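Local coordinates for Exo-1,5-alpha-L-arabinofuranobiosidase (Gibberella zeae, PDB 2YDT), which probably breaks down the 1,5-linked alpha-L-arabinan of plant cell walls, releasing arabinobiose units from the chain ends, at residues V317-L327 with M338-P346; T270-V279 with I290-F301. All coordinates share one frame; numbering follows the deposited sequence.

Contact 1 (V317-L327 with M338-P346); sequences VPQPTAYTRSL and MIMGAGILP
Gly343 O takes the N-H of Tyr323, with Tyr323 N 3.0 Å from Gly343 O and the bond bent to 142° at the hydrogen, and probably a proton of water 1 as well. The same water lies near Tyr323 O and accepts a weak bond from Ala342 N, sitting between the two loops just beyond the strands. Further along, Ser326 and Met340 form an antiparallel hydrogen-bonded pair; Ser326 N reaches Met340 O at 2.9 Å and 169°, and Met340 N returns the bond to Ser326 O. Next to it, Ile339 uses both its branches. On one, CD1 meets Val317 CG2 tip to tip at 3.8 Å and CG1 runs beside Leu327 CD2; on the other, CG2 lies over one face of the Arg325 guanidinium, off toward the rim, 3.5 Å from Arg325 NE. The guanidinium is held by Ser298 O and Ser293 OG. Gln319, bent at chi2 (72°), slides past Ile339, its OE1 bonded to Ser357 OG and its NE2 to Ser355 OG. At the pocket end Leu345 CD2 sits 3.7 Å from the Tyr323 ring centroid, a CH-pi contact almost on the ring normal; Tyr323 OH bonds the iminosugar weakly, and Leu345 touches the arabinofuranose. Strands 326-330 and 336-341 form a hairpin in a blade of the six-bladed beta-propeller, followed outward by strand 354-360 and the N-terminal strand 11-17, which closes the ring.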
loop_
_atom_site.group_PDB
_atom_site.type_symbol
_atom_site.label_atom_id
_atom_site.label_comp_id
_atom_site.label_asym_id
_atom_site.label_seq_id
_atom_site.Cartn_x
_atom_site.Cartn_y
_atom_site.Cartn_z
ATOM N N VAL A 317 -1.562 -19.081 4.889
ATOM C CA VAL A 317 -0.142 -18.845 4.714
ATOM C C VAL A 317 0.488 -18.681 6.100
ATOM O O VAL A 317 -0.241 -18.449 7.061
ATOM C CB VAL A 317 0.127 -17.549 3.865
ATOM C CG1 VAL A 317 -0.361 -17.716 2.392
ATOM C CG2 VAL A 317 -0.487 -16.332 4.547
ATOM N N PRO A 318 1.817 -18.783 6.205
ATOM C CA PRO A 318 2.401 -18.715 7.542
ATOM C C PRO A 318 2.614 -17.332 8.143
ATOM O O PRO A 318 2.958 -17.219 9.320
ATOM C CB PRO A 318 3.749 -19.391 7.382
ATOM C CG PRO A 318 4.045 -19.378 5.955
ATOM C CD PRO A 318 2.783 -19.256 5.202
ATOM N N GLN A 319 2.452 -16.299 7.323
ATOM C CA GLN A 319 2.682 -14.935 7.785
ATOM C C GLN A 319 1.456 -14.457 8.557
ATOM O O GLN A 319 0.319 -14.653 8.138
ATOM C CB GLN A 319 2.953 -14.041 6.573
ATOM C CG GLN A 319 3.275 -12.589 6.946
ATOM C CD GLN A 319 4.643 -12.423 7.559
ATOM O OE1 GLN A 319 5.541 -13.303 7.482
ATOM N NE2 GLN A 319 4.833 -11.270 8.186
ATOM N N PRO A 320 1.662 -13.835 9.755
ATOM C CA PRO A 320 0.531 -13.419 10.547
ATOM C C PRO A 320 -0.296 -12.249 9.985
ATOM O O PRO A 320 0.150 -11.527 9.090
ATOM C CB PRO A 320 1.180 -13.029 11.879
ATOM C CG PRO A 320 2.527 -12.655 11.551
ATOM C CD PRO A 320 2.938 -13.568 10.425
ATOM N N THR A 321 -1.480 -12.075 10.549
ATOM C CA THR A 321 -2.342 -10.925 10.263
ATOM C C THR A 321 -1.641 -9.632 10.659
ATOM O O THR A 321 -1.023 -9.531 11.739
ATOM C CB THR A 321 -3.629 -11.046 11.017
ATOM O OG1 THR A 321 -4.299 -12.254 10.579
ATOM C CG2 THR A 321 -4.523 -9.819 10.805
ATOM N N ALA A 322 -1.725 -8.641 9.766
ATOM C CA ALA A 322 -1.176 -7.320 10.049
ATOM C C ALA A 322 -1.983 -6.245 9.318
ATOM O O ALA A 322 -2.511 -6.471 8.219
ATOM C CB ALA A 322 0.302 -7.237 9.664
ATOM N N TYR A 323 -2.028 -5.056 9.908
ATOM C CA TYR A 323 -2.581 -3.884 9.247
ATOM C C TYR A 323 -1.829 -3.578 7.976
ATOM O O TYR A 323 -0.582 -3.538 7.956
ATOM C CB TYR A 323 -2.513 -2.690 10.195
ATOM C CG TYR A 323 -3.110 -1.407 9.659
ATOM C CD1 TYR A 323 -4.490 -1.263 9.491
ATOM C CD2 TYR A 323 -2.293 -0.301 9.369
ATOM C CE1 TYR A 323 -5.043 -0.068 9.016
ATOM C CE2 TYR A 323 -2.843 0.890 8.899
ATOM C CZ TYR A 323 -4.221 1.005 8.742
ATOM O OH TYR A 323 -4.761 2.177 8.327
ATOM N N THR A 324 -2.601 -3.419 6.900
ATOM C CA THR A 324 -2.072 -3.165 5.549
ATOM C C THR A 324 -0.882 -4.085 5.195
ATOM O O THR A 324 0.107 -3.699 4.571
ATOM C CB THR A 324 -1.813 -1.637 5.266
ATOM O OG1 THR A 324 -1.660 -1.434 3.857
ATOM C CG2 THR A 324 -0.561 -1.092 6.011
ATOM N N ARG A 325 -1.024 -5.362 5.532
ATOM C CA ARG A 325 -0.058 -6.372 5.140
ATOM C C ARG A 325 0.102 -6.318 3.628
ATOM O O ARG A 325 -0.916 -6.255 2.908
ATOM C CB ARG A 325 -0.517 -7.747 5.665
ATOM C CG ARG A 325 0.571 -8.808 5.662
ATOM C CD ARG A 325 0.049 -10.181 6.139
ATOM N NE ARG A 325 -0.988 -10.675 5.240
ATOM C CZ ARG A 325 -1.509 -11.888 5.297
ATOM N NH1 ARG A 325 -1.056 -12.757 6.189
ATOM N NH2 ARG A 325 -2.508 -12.225 4.479
ATOM N N SER A 326 1.346 -6.318 3.154
ATOM C CA SER A 326 1.633 -6.075 1.750
ATOM C C SER A 326 2.181 -7.290 1.059
ATOM O O SER A 326 2.558 -8.295 1.706
ATOM C CB SER A 326 2.588 -4.889 1.583
ATOM O OG SER A 326 3.739 -5.030 2.346
ATOM N N LEU A 327 2.208 -7.212 -0.270
ATOM C CA LEU A 327 2.589 -8.343 -1.127
ATOM C C LEU A 327 3.554 -7.928 -2.213
ATOM O O LEU A 327 3.571 -6.770 -2.669
ATOM C CB LEU A 327 1.331 -8.911 -1.797
ATOM C CG LEU A 327 0.168 -9.374 -0.943
ATOM C CD1 LEU A 327 -1.131 -9.669 -1.820
ATOM C CD2 LEU A 327 0.548 -10.610 -0.121
ATOM N N MET A 338 6.075 -12.788 -1.754
ATOM C CA MET A 338 6.455 -12.274 -0.417
ATOM C C MET A 338 5.246 -11.623 0.227
ATOM O O MET A 338 4.478 -10.901 -0.450
ATOM C CB MET A 338 7.607 -11.261 -0.533
ATOM C CG MET A 338 7.889 -10.520 0.756
ATOM S SD MET A 338 9.345 -9.404 0.593
ATOM C CE MET A 338 10.502 -10.587 0.981
ATOM N N ILE A 339 5.065 -11.885 1.524
ATOM C CA ILE A 339 4.011 -11.335 2.337
ATOM C C ILE A 339 4.708 -10.648 3.517
ATOM O O ILE A 339 5.488 -11.288 4.247
ATOM C CB ILE A 339 3.034 -12.428 2.866
ATOM C CG1 ILE A 339 2.641 -13.360 1.712
ATOM C CG2 ILE A 339 1.833 -11.773 3.563
ATOM C CD1 ILE A 339 1.867 -14.604 2.144
ATOM N N MET A 340 4.499 -9.321 3.675
ATOM C CA MET A 340 5.296 -8.493 4.591
ATOM C C MET A 340 4.352 -7.701 5.469
ATOM O O MET A 340 3.364 -7.136 4.998
ATOM C CB MET A 340 6.170 -7.508 3.807
ATOM C CG MET A 340 7.182 -6.718 4.647
ATOM S SD MET A 340 7.846 -5.369 3.631
ATOM C CE MET A 340 9.082 -4.713 4.735
ATOM N N GLY A 341 4.638 -7.661 6.771
ATOM C CA GLY A 341 3.826 -6.911 7.707
ATOM C C GLY A 341 4.598 -6.261 8.813
ATOM O O GLY A 341 5.771 -6.619 9.075
ATOM N N ALA A 342 3.945 -5.266 9.429
ATOM C CA ALA A 342 4.536 -4.562 10.565
ATOM C C ALA A 342 3.565 -4.479 11.727
ATOM O O ALA A 342 3.565 -3.523 12.496
ATOM C CB ALA A 342 5.121 -3.191 10.159
ATOM N N GLY A 343 2.742 -5.505 11.897
ATOM C CA GLY A 343 1.951 -5.598 13.089
ATOM C C GLY A 343 0.621 -4.886 13.003
ATOM O O GLY A 343 0.116 -4.568 11.902
ATOM N N ILE A 344 0.034 -4.670 14.173
ATOM C CA ILE A 344 -1.334 -4.215 14.292
ATOM C C ILE A 344 -1.458 -2.756 14.707
ATOM O O ILE A 344 -0.533 -2.161 15.253
ATOM C CB ILE A 344 -2.138 -5.079 15.297
ATOM C CG1 ILE A 344 -1.616 -4.900 16.730
ATOM C CG2 ILE A 344 -2.052 -6.564 14.923
ATOM C CD1 ILE A 344 -2.485 -5.641 17.775
ATOM N N LEU A 345 -2.626 -2.186 14.431
ATOM C CA LEU A 345 -2.951 -0.839 14.862
ATOM C C LEU A 345 -2.781 -0.666 16.365
ATOM O O LEU A 345 -2.959 -1.645 17.117
ATOM C CB LEU A 345 -4.400 -0.511 14.488
ATOM C CG LEU A 345 -4.622 -0.269 12.998
ATOM C CD1 LEU A 345 -6.158 -0.401 12.709
ATOM C CD2 LEU A 345 -4.110 1.100 12.606
ATOM N N PRO A 346 -2.426 0.554 16.810
ATOM C CA PRO A 346 -2.348 0.736 18.272
ATOM C C PRO A 346 -3.736 0.575 18.925
ATOM O O PRO A 346 -4.771 0.906 18.313
ATOM C CB PRO A 346 -1.798 2.167 18.409
ATOM C CG PRO A 346 -2.250 2.830 17.175
ATOM C CD PRO A 346 -2.192 1.826 16.107
HETATM O O HOH W 1 1.342 -3.179 9.802
#

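Contact 2 (T270-V279 with I290-F301). With MN (manganese (II) ion), chain M.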
loop_
_atom_site.group_PDB
_atom_site.type_symbol
_atom_site.label_atom_id
_atom_site.label_comp_id
_atom_site.label_asym_id
_atom_site.label_seq_id
_atom_site.Cartn_x
_atom_site.Cartn_y
_atom_site.Cartn_z
ATOM N N THR A 270 -16.240 -16.388 3.074
ATOM C CA THR A 270 -15.376 -15.481 3.853
ATOM C C THR A 270 -15.382 -14.102 3.212
ATOM O O THR A 270 -15.253 -13.996 1.983
ATOM C CB THR A 270 -13.934 -15.989 3.944
ATOM O OG1 THR A 270 -13.918 -17.291 4.576
ATOM C CG2 THR A 270 -13.062 -15.026 4.790
ATOM N N THR A 271 -15.570 -13.089 4.064
ATOM C CA THR A 271 -15.680 -11.678 3.670
ATOM C C THR A 271 -14.465 -10.867 4.205
ATOM O O THR A 271 -14.508 -10.323 5.310
ATOM C CB THR A 271 -16.959 -11.060 4.199
ATOM O OG1 THR A 271 -17.026 -11.193 5.621
ATOM C CG2 THR A 271 -18.216 -11.678 3.572
ATOM N N PRO A 272 -13.381 -10.815 3.428
ATOM C CA PRO A 272 -12.202 -10.056 3.890
ATOM C C PRO A 272 -12.565 -8.602 4.105
ATOM O O PRO A 272 -13.373 -8.030 3.352
ATOM C CB PRO A 272 -11.204 -10.180 2.750
ATOM C CG PRO A 272 -11.945 -10.717 1.600
ATOM C CD PRO A 272 -13.171 -11.412 2.102
ATOM N N ALA A 273 -11.954 -8.017 5.143
ATOM C CA ALA A 273 -12.192 -6.620 5.514
ATOM C C ALA A 273 -10.873 -5.990 5.949
ATOM O O ALA A 273 -10.018 -6.656 6.523
ATOM C CB ALA A 273 -13.206 -6.476 6.649
ATOM N N GLY A 274 -10.771 -4.690 5.682
ATOM C CA GLY A 274 -9.671 -3.865 6.212
ATOM C C GLY A 274 -8.425 -3.827 5.348
ATOM O O GLY A 274 -7.971 -4.856 4.826
ATOM N N SER A 275 -7.893 -2.608 5.180
ATOM C CA SER A 275 -6.544 -2.360 4.694
ATOM C C SER A 275 -5.968 -3.392 3.727
ATOM O O SER A 275 -4.937 -4.046 4.013
ATOM C CB SER A 275 -5.594 -2.131 5.892
ATOM O OG SER A 275 -5.547 -3.222 6.801
ATOM N N PRO A 276 -6.575 -3.448 2.532
ATOM C CA PRO A 276 -6.173 -4.477 1.589
ATOM C C PRO A 276 -4.962 -4.111 0.747
ATOM O O PRO A 276 -4.548 -2.961 0.675
ATOM C CB PRO A 276 -7.417 -4.642 0.711
ATOM C CG PRO A 276 -8.066 -3.313 0.734
ATOM C CD PRO A 276 -7.824 -2.790 2.125
ATOM N N TYR A 277 -4.404 -5.114 0.091
ATOM C CA TYR A 277 -3.276 -4.916 -0.798
ATOM C C TYR A 277 -3.386 -5.930 -1.924
ATOM O O TYR A 277 -3.530 -7.131 -1.638
ATOM C CB TYR A 277 -1.917 -5.082 -0.048
ATOM C CG TYR A 277 -0.737 -4.452 -0.785
ATOM C CD1 TYR A 277 -0.266 -3.195 -0.450
ATOM C CD2 TYR A 277 -0.147 -5.094 -1.884
ATOM C CE1 TYR A 277 0.741 -2.622 -1.161
ATOM C CE2 TYR A 277 0.844 -4.511 -2.612
ATOM C CZ TYR A 277 1.299 -3.260 -2.220
ATOM O OH TYR A 277 2.321 -2.631 -2.914
ATOM N N VAL A 278 -3.265 -5.483 -3.182
ATOM C CA VAL A 278 -3.381 -6.363 -4.352
ATOM C C VAL A 278 -2.106 -6.417 -5.174
ATOM O O VAL A 278 -1.428 -5.398 -5.346
ATOM C CB VAL A 278 -4.576 -5.963 -5.276
ATOM C CG1 VAL A 278 -4.388 -4.648 -5.996
ATOM C CG2 VAL A 278 -4.843 -7.054 -6.337
ATOM N N VAL A 279 -1.796 -7.606 -5.713
ATOM C CA VAL A 279 -0.799 -7.757 -6.779
ATOM C C VAL A 279 -1.369 -8.713 -7.811
ATOM O O VAL A 279 -2.368 -9.405 -7.545
ATOM C CB VAL A 279 0.577 -8.279 -6.302
ATOM C CG1 VAL A 279 1.211 -7.266 -5.380
ATOM C CG2 VAL A 279 0.446 -9.646 -5.596
ATOM N N ILE A 290 -4.507 -13.085 -9.513
ATOM C CA ILE A 290 -4.669 -11.867 -8.684
ATOM C C ILE A 290 -4.557 -12.349 -7.252
ATOM O O ILE A 290 -5.182 -13.321 -6.881
ATOM C CB ILE A 290 -6.039 -11.147 -8.883
ATOM C CG1 ILE A 290 -6.290 -10.795 -10.344
ATOM C CG2 ILE A 290 -6.122 -9.899 -7.971
ATOM C CD1 ILE A 290 -7.702 -10.457 -10.706
ATOM N N VAL A 291 -3.745 -11.671 -6.432
ATOM C CA VAL A 291 -3.573 -12.005 -5.019
ATOM C C VAL A 291 -3.920 -10.797 -4.134
ATOM O O VAL A 291 -3.367 -9.699 -4.351
ATOM C CB VAL A 291 -2.155 -12.514 -4.693
ATOM C CG1 VAL A 291 -2.134 -13.112 -3.305
ATOM C CG2 VAL A 291 -1.731 -13.620 -5.711
ATOM N N VAL A 292 -4.816 -11.001 -3.189
ATOM C CA VAL A 292 -5.227 -9.939 -2.274
ATOM C C VAL A 292 -4.997 -10.353 -0.814
ATOM O O VAL A 292 -5.320 -11.462 -0.374
ATOM C CB VAL A 292 -6.712 -9.551 -2.470
ATOM C CG1 VAL A 292 -7.163 -8.614 -1.390
ATOM C CG2 VAL A 292 -6.923 -8.871 -3.843
ATOM N N SER A 293 -4.467 -9.429 -0.043
ATOM C CA SER A 293 -4.421 -9.544 1.419
ATOM C C SER A 293 -5.375 -8.533 1.990
ATOM O O SER A 293 -5.641 -7.499 1.373
ATOM C CB SER A 293 -3.012 -9.284 1.955
ATOM O OG SER A 293 -2.955 -9.358 3.390
ATOM N N CYS A 294 -5.886 -8.827 3.198
ATOM C CA CYS A 294 -6.550 -7.825 4.011
ATOM C C CYS A 294 -5.905 -7.747 5.398
ATOM O O CYS A 294 -5.097 -8.604 5.744
ATOM C CB CYS A 294 -8.043 -8.094 4.118
ATOM S SG CYS A 294 -8.524 -9.374 5.291
ATOM N N GLY A 295 -6.263 -6.726 6.159
ATOM C CA GLY A 295 -5.605 -6.416 7.433
ATOM C C GLY A 295 -6.263 -7.004 8.683
ATOM O O GLY A 295 -5.851 -6.678 9.806
ATOM N N THR A 296 -7.249 -7.898 8.491
ATOM C CA THR A 296 -7.986 -8.497 9.622
ATOM C C THR A 296 -7.942 -10.027 9.630
ATOM O O THR A 296 -8.498 -10.644 10.564
ATOM C CB THR A 296 -9.443 -8.056 9.656
ATOM O OG1 THR A 296 -10.159 -8.513 8.498
ATOM C CG2 THR A 296 -9.573 -6.509 9.810
ATOM N N ARG A 297 -7.355 -10.628 8.607
ATOM C CA ARG A 297 -7.206 -12.106 8.511
ATOM C C ARG A 297 -5.862 -12.453 7.973
ATOM O O ARG A 297 -5.259 -11.628 7.295
ATOM C CB ARG A 297 -8.256 -12.678 7.546
ATOM C CG ARG A 297 -9.655 -12.372 7.948
ATOM C CD ARG A 297 -10.641 -13.127 7.125
ATOM N NE ARG A 297 -10.455 -14.565 7.327
ATOM C CZ ARG A 297 -11.280 -15.351 8.005
ATOM N NH1 ARG A 297 -12.400 -14.864 8.557
ATOM N NH2 ARG A 297 -10.974 -16.642 8.116
ATOM N N SER A 298 -5.403 -13.700 8.201
ATOM C CA SER A 298 -4.084 -14.107 7.744
ATOM C C SER A 298 -4.029 -14.743 6.367
ATOM O O SER A 298 -2.942 -14.835 5.775
ATOM C CB SER A 298 -3.435 -15.040 8.776
ATOM O OG SER A 298 -4.189 -16.227 8.907
ATOM N N GLU A 299 -5.174 -15.195 5.844
ATOM C CA GLU A 299 -5.188 -15.861 4.561
ATOM C C GLU A 299 -4.893 -14.909 3.396
ATOM O O GLU A 299 -4.981 -13.666 3.536
ATOM C CB GLU A 299 -6.525 -16.561 4.304
ATOM C CG GLU A 299 -6.854 -17.617 5.377
ATOM C CD GLU A 299 -7.676 -17.119 6.522
ATOM O OE1 GLU A 299 -7.881 -15.904 6.681
ATOM O OE2 GLU A 299 -8.181 -17.961 7.306
ATOM N N ILE A 300 -4.537 -15.489 2.259
ATOM C CA ILE A 300 -4.515 -14.753 0.980
ATOM C C ILE A 300 -5.757 -15.166 0.179
ATOM O O ILE A 300 -6.270 -16.306 0.335
ATOM C CB ILE A 300 -3.215 -14.914 0.208
ATOM C CG1 ILE A 300 -2.973 -16.378 -0.227
ATOM C CG2 ILE A 300 -2.036 -14.268 1.039
ATOM C CD1 ILE A 300 -1.903 -16.540 -1.280
ATOM N N PHE A 301 -6.207 -14.248 -0.661
ATOM C CA PHE A 301 -7.376 -14.391 -1.505
ATOM C C PHE A 301 -6.942 -14.288 -2.961
ATOM O O PHE A 301 -6.274 -13.329 -3.359
ATOM C CB PHE A 301 -8.422 -13.364 -1.135
ATOM C CG PHE A 301 -8.929 -13.522 0.257
ATOM C CD1 PHE A 301 -10.062 -14.261 0.534
ATOM C CD2 PHE A 301 -8.219 -13.007 1.330
ATOM C CE1 PHE A 301 -10.501 -14.449 1.851
ATOM C CE2 PHE A 301 -8.664 -13.184 2.643
ATOM C CZ PHE A 301 -9.806 -13.922 2.891
HETATM MN MN MN M . -7.447 -20.141 7.788
HETATM O O HOH W 2 -12.069 -10.197 7.537
HETATM O O HOH W 3 -3.516 -6.583 3.723
HETATM O O HOH W 4 -8.526 -20.612 6.545
#
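With CG anti to its carbonyl carbon (chi1 -63°) and the ring turned by chi2 to -94°, Phe301 presents a face to Pro272, whose CG stands over the ring centre, 4.0 Å from the centroid, in a CH-pi contact. The segments belong to a beta-propeller blade, whose hairpin of strands 277-281 and 289-293 is antiparallel. Tyr277 and Ser293 exchange backbone bonds there, as do Val279 and Val291. Between these pairs Val278 CG2 packs against Val292 CG2, and Val278 CG2 also lies 3.5 Å from Ile290 CG2. Where the strands give way to loops, Gly295 N binds Gly274 O from above the carbonyl plane. Thr296 OG1 donates to Ala273 O at 2.7 Å and accepts from water 2, which also takes a weak bond from Ala273 N. Thr270 CG2 touches the edge of the Phe301 ring and covers one face of the Arg297 guanidinium near its rim, 3.7 Å from Arg297 NE. The guanidinium holds the Glu299 carboxylate side-on, NE to OE1 at 3.0 Å and NH2 to OE2, which fixes how the acid is turned. Asp316 completes the protein's share of the metal site, and Glu299 OE2 lies 2.4 Å from the manganese.

Overall arrangement
Both contacts are largely buried and each joins the two inner strands of a blade, contact 2 in one blade and contact 1 in the next along the chain, with centres about 10 Å apart; contact 2 also reaches its blade's third strand through Phe301. Contact 1 leans on apolar packing around Ile339 and runs out into the sugar pocket; contact 2 has more backbone bonding and ends in a charged pair at a metal site. The seam between the blades is partly polar: Ser275 OG probably takes a bond from Thr324 N, while Tyr277, Val279 and Val291 rest on Leu327. Loop 294-299 meets loop 319-325 there, with metal and pocket towards different ends of the two contacts.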